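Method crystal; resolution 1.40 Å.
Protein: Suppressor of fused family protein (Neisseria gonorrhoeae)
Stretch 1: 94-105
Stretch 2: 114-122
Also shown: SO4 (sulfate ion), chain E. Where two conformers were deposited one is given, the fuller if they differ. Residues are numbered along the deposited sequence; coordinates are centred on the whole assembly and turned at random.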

# COMPACT_ATOMS: atom_id res chain seq x y z
N ASP A 94 7.91 13.39 4.70
CA ASP A 94 9.21 12.72 4.78
C ASP A 94 9.07 11.28 5.25
O ASP A 94 9.97 10.47 4.99
N GLN A 95 7.98 10.96 5.95
CA GLN A 95 7.82 9.60 6.45
C GLN A 95 7.15 8.68 5.43
O GLN A 95 6.99 7.48 5.68
N PHE A 96 6.80 9.23 4.27
CA PHE A 96 6.08 8.43 3.26
C PHE A 96 6.89 8.31 1.98
O PHE A 96 6.43 8.56 0.88
N GLN A 97 8.12 7.90 2.18
CA GLN A 97 9.08 7.73 1.12
C GLN A 97 9.52 6.28 1.05
O GLN A 97 9.39 5.55 2.04
N LEU A 98 10.05 5.85 -0.11
CA LEU A 98 10.61 4.50 -0.22
C LEU A 98 11.55 4.21 0.93
O LEU A 98 12.42 5.05 1.26
N GLY A 99 11.41 3.03 1.49
CA GLY A 99 12.25 2.53 2.55
C GLY A 99 11.82 2.94 3.94
O GLY A 99 12.41 2.48 4.91
N LYS A 100 10.80 3.78 4.05
CA LYS A 100 10.26 4.09 5.37
C LYS A 100 9.25 3.02 5.77
O LYS A 100 8.59 2.41 4.93
N THR A 101 9.11 2.84 7.07
CA THR A 101 8.03 2.05 7.63
C THR A 101 6.89 2.94 8.07
O THR A 101 7.08 4.11 8.45
N VAL A 102 5.70 2.35 7.99
CA VAL A 102 4.46 2.99 8.34
C VAL A 102 3.82 2.21 9.48
O VAL A 102 3.55 1.04 9.32
N ASN A 103 3.60 2.85 10.63
CA ASN A 103 2.87 2.25 11.73
C ASN A 103 1.39 2.45 11.46
O ASN A 103 0.90 3.58 11.45
N ILE A 104 0.67 1.35 11.25
CA ILE A 104 -0.75 1.39 10.96
C ILE A 104 -1.59 1.72 12.18
O ILE A 104 -2.74 2.16 12.06
N GLY A 105 -1.02 1.45 13.35
CA GLY A 105 -1.69 1.72 14.63
C GLY A 105 -2.67 0.64 15.05
O GLY A 105 -3.42 0.80 16.04
N PHE A 114 0.51 -8.26 12.12
CA PHE A 114 1.40 -7.29 11.46
C PHE A 114 0.75 -5.91 11.51
O PHE A 114 -0.39 -5.75 11.05
N ARG A 115 1.46 -4.95 12.09
CA ARG A 115 0.96 -3.59 12.34
C ARG A 115 1.75 -2.52 11.61
O ARG A 115 1.54 -1.33 11.87
N HIS A 116 2.67 -2.92 10.74
CA HIS A 116 3.49 -1.99 9.97
C HIS A 116 3.53 -2.40 8.51
O HIS A 116 3.54 -3.58 8.20
N PHE A 117 3.72 -1.40 7.66
CA PHE A 117 4.11 -1.61 6.27
C PHE A 117 5.51 -1.08 6.05
O PHE A 117 5.90 -0.13 6.67
N LEU A 118 6.21 -1.72 5.14
CA LEU A 118 7.44 -1.20 4.55
C LEU A 118 7.13 -0.67 3.15
O LEU A 118 6.61 -1.40 2.32
N ILE A 119 7.38 0.62 2.94
CA ILE A 119 7.11 1.28 1.63
C ILE A 119 8.16 0.75 0.66
O ILE A 119 9.37 0.95 0.85
N SER A 120 7.69 0.02 -0.34
CA SER A 120 8.52 -0.75 -1.25
C SER A 120 8.26 -0.47 -2.72
O SER A 120 7.17 -0.01 -3.09
N LEU A 121 9.23 -0.79 -3.56
CA LEU A 121 8.98 -0.81 -4.99
C LEU A 121 7.96 -1.93 -5.28
O LEU A 121 7.85 -2.89 -4.51
N PRO A 122 7.20 -1.81 -6.38
CA PRO A 122 6.04 -2.72 -6.61
C PRO A 122 6.49 -4.02 -7.27
O PRO A 122 6.10 -4.34 -8.40

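Two antiparallel strands, 101-103 and 116-120, set the frame, and their alternation sorts the side chains. Val-102 and Phe-117 share one face, with Val-102 N donating to Phe-117 O at 2.8 Å; Thr-101, Asn-103, His-116 and Leu-118 take the other.

The principal bump is Ile-119 (m, t), which points toward the first stretch and has more area covered there than any other residue. Its CD1 fits a hollow lined by Phe-96, whose CA lies 3.7 Å from Ile-119 CD1, and by Val-102 (t), whose CG2 is also 3.7 Å from Ile-119 CD1. Further along, Ile-104 (m, t) points toward its partner stretch and lays CD1 over the face of the Phe-117 (m) ring, 3.5 Å from Phe-117 CE2, while Val-102 CB sits at that ring's edge. At the turn Leu-98 (m, t) starts away, but its end returns, bringing CD1 to 3.7 Å from Leu-121 CD2.

On the other face Leu-118 CD1 reaches to 4.1 Å from Thr-101 CG2, and a sulfate, probably from the crystallisation liquor, accepts from Asn-103 (t) ND2 at its O4 (3.0 Å) and weakly from His-116 (m) NE2 at its O3 (3.2 Å). Near the strand end, one water O donates to Asn-103 OD1 (2.7 Å) and accepts from Arg-115 NE (2.9 Å); a second donates to Gly-105 O (2.6 Å) and accepts weakly from Arg-115 NH2 (3.1 Å).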

# COMPACT_ATOMS: atom_id res chain seq x y z
CB ASP A 94 10.20 13.47 5.72
CG ASP A 94 10.56 14.85 5.24
OD1 ASP A 94 10.19 15.29 4.15
OD2 ASP A 94 11.27 15.54 6.02
CB GLN A 95 7.04 9.57 7.76
CG GLN A 95 7.75 10.34 8.87
CD GLN A 95 9.19 9.95 9.02
OE1 GLN A 95 9.52 8.77 9.10
NE2 GLN A 95 10.07 10.95 9.05
CB PHE A 96 4.67 9.01 3.05
CG PHE A 96 3.77 8.67 4.19
CD1 PHE A 96 3.74 9.42 5.33
CD2 PHE A 96 3.03 7.51 4.13
CE1 PHE A 96 2.94 9.06 6.40
CE2 PHE A 96 2.24 7.12 5.16
CZ PHE A 96 2.21 7.86 6.32
CB GLN A 97 10.28 8.67 1.35
CG GLN A 97 9.93 10.12 1.47
CD GLN A 97 9.28 10.71 0.23
OE1 GLN A 97 9.54 10.27 -0.92
NE2 GLN A 97 8.43 11.68 0.43
CB LEU A 98 11.44 4.29 -1.49
CG LEU A 98 10.72 3.88 -2.71
CD1 LEU A 98 11.72 3.96 -3.87
CD2 LEU A 98 10.06 2.52 -2.60
CB LYS A 100 9.63 5.48 5.40
CG LYS A 100 10.53 6.68 5.11
CD LYS A 100 11.57 6.81 6.22
CE LYS A 100 12.29 8.10 6.08
NZ LYS A 100 13.30 8.25 7.23
CB THR A 101 8.46 1.17 8.80
OG1 THR A 101 8.99 1.96 9.86
CG2 THR A 101 9.47 0.13 8.39
CB VAL A 102 3.45 3.01 7.15
CG1 VAL A 102 2.12 3.58 7.63
CG2 VAL A 102 4.02 3.74 5.99
CB ASN A 103 3.30 2.89 13.08
CG ASN A 103 2.74 2.16 14.29
OD1 ASN A 103 1.74 1.39 14.20
ND2 ASN A 103 3.40 2.38 15.45
CB ILE A 104 -1.19 -0.01 10.36
CG1 ILE A 104 -0.28 -0.36 9.18
CG2 ILE A 104 -2.66 -0.07 9.98
CD1 ILE A 104 -0.46 -1.83 8.70
CB PHE A 114 1.73 -7.71 10.03
CG PHE A 114 2.11 -9.16 9.88
CD1 PHE A 114 2.72 -9.88 10.90
CD2 PHE A 114 1.90 -9.79 8.68
CE1 PHE A 114 3.03 -11.23 10.73
CE2 PHE A 114 2.26 -11.13 8.51
CZ PHE A 114 2.81 -11.84 9.55
CB ARG A 115 1.09 -3.29 13.84
CG ARG A 115 0.45 -4.31 14.75
CD ARG A 115 0.82 -4.01 16.23
NE ARG A 115 0.13 -2.82 16.72
CZ ARG A 115 -1.12 -2.80 17.18
NH1 ARG A 115 -1.82 -3.91 17.32
NH2 ARG A 115 -1.62 -1.66 17.57
CB HIS A 116 4.94 -1.96 10.49
CG HIS A 116 5.08 -1.57 11.92
ND1 HIS A 116 4.93 -2.49 12.92
CD2 HIS A 116 5.35 -0.37 12.51
CE1 HIS A 116 5.11 -1.87 14.09
NE2 HIS A 116 5.37 -0.59 13.86
CB PHE A 117 3.20 -0.80 5.32
CG PHE A 117 1.72 -1.17 5.35
CD1 PHE A 117 1.28 -2.46 5.02
CD2 PHE A 117 0.77 -0.19 5.56
CE1 PHE A 117 -0.06 -2.75 4.96
CE2 PHE A 117 -0.57 -0.49 5.52
CZ PHE A 117 -0.99 -1.78 5.22
CB LEU A 118 8.50 -2.27 4.42
CG LEU A 118 9.84 -1.89 3.75
CD1 LEU A 118 10.55 -0.75 4.52
CD2 LEU A 118 10.75 -3.12 3.51
CB ILE A 119 7.12 2.81 1.72
CG1 ILE A 119 6.03 3.30 2.70
CG2 ILE A 119 6.92 3.38 0.32
CD1 ILE A 119 6.03 4.76 3.01
CB SER A 120 8.29 -2.23 -0.99
OG SER A 120 8.53 -2.57 0.37
CB LEU A 121 10.26 -1.02 -5.77
CG LEU A 121 11.27 0.10 -5.72
CD1 LEU A 121 12.60 -0.30 -6.35
CD2 LEU A 121 10.70 1.42 -6.32
CB PRO A 122 5.13 -1.86 -7.49
CG PRO A 122 6.08 -1.02 -8.29
CD PRO A 122 7.14 -0.63 -7.27
S SO4 E . 6.94 3.37 14.96
O1 SO4 E . 7.28 2.78 16.27
O2 SO4 E . 8.06 4.25 14.66
O3 SO4 E . 6.84 2.26 13.97
O4 SO4 E . 5.72 4.19 15.11
O HOH W 1 1.36 -0.25 16.34
O HOH W 2 -3.94 0.24 18.48